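Local coordinates for DUF5636 domain-containing protein (Legionella pneumophila subsp. pneumophila str. Philadelphia 1, PDB 4RD8) that is of unknown function and belongs to the DUF5636 family, folding as a compact, mainly helical single chain with no strands, at residues N151-T154 with D159-Y162. The protein carries 3 engineered substitutions. Residues are numbered along the deposited sequence; the frame is centred on the assembly and turned at random.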
loop_
_atom_site.group_PDB
_atom_site.type_symbol
_atom_site.label_atom_id
_atom_site.label_comp_id
_atom_site.label_asym_id
_atom_site.label_seq_id
_atom_site.Cartn_x
_atom_site.Cartn_y
_atom_site.Cartn_z
ATOM N N ASN A 151 -11.820 13.545 -5.259
ATOM C CA ASN A 151 -12.159 14.406 -4.126
ATOM C C ASN A 151 -12.953 13.719 -3.016
ATOM O O ASN A 151 -13.729 14.377 -2.309
ATOM C CB ASN A 151 -12.890 15.667 -4.594
ATOM C CG ASN A 151 -12.711 16.822 -3.634
ATOM O OD1 ASN A 151 -11.753 16.852 -2.860
ATOM N ND2 ASN A 151 -13.636 17.769 -3.667
ATOM N N ILE A 152 -12.775 12.410 -2.861
ATOM C CA ILE A 152 -13.324 11.734 -1.688
ATOM C C ILE A 152 -12.538 12.243 -0.477
ATOM O O ILE A 152 -11.380 12.648 -0.618
ATOM C CB ILE A 152 -13.267 10.183 -1.771
ATOM C CG1 ILE A 152 -11.827 9.667 -1.769
ATOM C CG2 ILE A 152 -14.017 9.681 -2.996
ATOM C CD1 ILE A 152 -11.735 8.156 -1.549
ATOM N N PRO A 153 -13.171 12.263 0.703
ATOM C CA PRO A 153 -12.409 12.653 1.895
ATOM C C PRO A 153 -11.288 11.660 2.167
ATOM O O PRO A 153 -11.466 10.452 1.961
ATOM C CB PRO A 153 -13.450 12.564 3.015
ATOM C CG PRO A 153 -14.758 12.828 2.321
ATOM C CD PRO A 153 -14.615 12.139 0.982
ATOM N N THR A 154 -10.146 12.155 2.628
ATOM C CA THR A 154 -9.000 11.285 2.862
ATOM C C THR A 154 -9.365 10.184 3.860
ATOM O O THR A 154 -8.984 9.028 3.689
ATOM C CB THR A 154 -7.791 12.100 3.364
ATOM O OG1 THR A 154 -7.391 13.023 2.338
ATOM C CG2 THR A 154 -6.622 11.180 3.707
ATOM N N ASP A 159 -12.678 2.876 3.815
ATOM C CA ASP A 159 -14.030 2.377 3.593
ATOM C C ASP A 159 -14.421 2.296 2.112
ATOM O O ASP A 159 -15.063 1.334 1.690
ATOM C CB ASP A 159 -15.063 3.238 4.328
ATOM C CG ASP A 159 -14.997 3.081 5.838
ATOM O OD1 ASP A 159 -14.276 2.193 6.328
ATOM O OD2 ASP A 159 -15.686 3.848 6.539
ATOM N N ARG A 160 -14.059 3.311 1.334
ATOM C CA ARG A 160 -14.520 3.387 -0.056
ATOM C C ARG A 160 -13.725 2.520 -1.029
ATOM O O ARG A 160 -14.206 2.197 -2.118
ATOM C CB ARG A 160 -14.500 4.829 -0.553
ATOM C CG ARG A 160 -15.572 5.697 0.058
ATOM C CD ARG A 160 -15.608 7.038 -0.627
ATOM N NE ARG A 160 -16.516 7.956 0.053
ATOM C CZ ARG A 160 -17.222 8.901 -0.560
ATOM N NH1 ARG A 160 -17.138 9.048 -1.874
ATOM N NH2 ARG A 160 -18.017 9.696 0.146
ATOM N N ILE A 161 -12.494 2.188 -0.659
ATOM C CA ILE A 161 -11.633 1.424 -1.558
ATOM C C ILE A 161 -11.062 0.146 -0.935
ATOM O O ILE A 161 -11.399 -0.972 -1.351
ATOM C CB ILE A 161 -10.477 2.295 -2.115
ATOM C CG1 ILE A 161 -11.015 3.624 -2.683
ATOM C CG2 ILE A 161 -9.745 1.541 -3.201
ATOM C CD1 ILE A 161 -9.922 4.688 -2.881
ATOM N N TYR A 162 -10.197 0.306 0.059
ATOM C CA TYR A 162 -9.474 -0.829 0.645
ATOM C C TYR A 162 -10.375 -1.963 1.130
ATOM O O TYR A 162 -10.171 -3.117 0.774
ATOM C CB TYR A 162 -8.602 -0.338 1.794
ATOM C CG TYR A 162 -7.747 -1.403 2.461
ATOM C CD1 TYR A 162 -6.523 -1.778 1.917
ATOM C CD2 TYR A 162 -8.138 -1.987 3.646
ATOM C CE1 TYR A 162 -5.715 -2.727 2.548
ATOM C CE2 TYR A 162 -7.342 -2.948 4.283
ATOM C CZ TYR A 162 -6.128 -3.309 3.720
ATOM O OH TYR A 162 -5.345 -4.251 4.365
#
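The guanidinium of Arg-160 reaches back along the chain and settles against Ile-152 and Pro-153, with its NH1 3.4 Å from CG2 of Ile-152. Its NH2 is also engaged in a salt bridge to OE1 of Glu-156, the residue just before helix 157-162. CD of Pro-153 sits over one face of the guanidinium, offset toward the rim and 4.3 Å from NH2 of Arg-160; CG2 of Ile-152 comes in obliquely instead. The arginine gets there by stretching out: from CG to NE the chain is fully extended (chi2 -172°, chi3 -173°), and it runs past Ile-152 in the opposite direction to that side chain. The aliphatic part touches as well, CD of Arg-160 lying 3.9 Å from CG2 of Ile-152.

Within these two segments CG2 of Ile-152 meets only the arginine, while its CD1 touches two residues. CG1 stands between its own backbone N and carbonyl carbon (chi1 66°), and from there CD1 runs on toward the helix to lie 4.1 Å from both CD of Arg-160 and CD1 of Ile-161, the two isoleucine side chains crossing at a slant. Ile-161 continues inward, against Trp-135 of helix 130-144 and Leu-30 and Ile-34 of helix 25-38. On the loop side, the carbonyl O of Ile-152 accepts a hydrogen bond from NE of Arg-142, which ties residues 151-154 to helix 130-144.

The contact is therefore local packing between a connecting loop and the short helix that follows it. The isoleucine pair forms its buried end; on the exposed side the arginine covers Ile-152 with both its CD methylene and its guanidinium, whose charge is probably balanced by Glu-156.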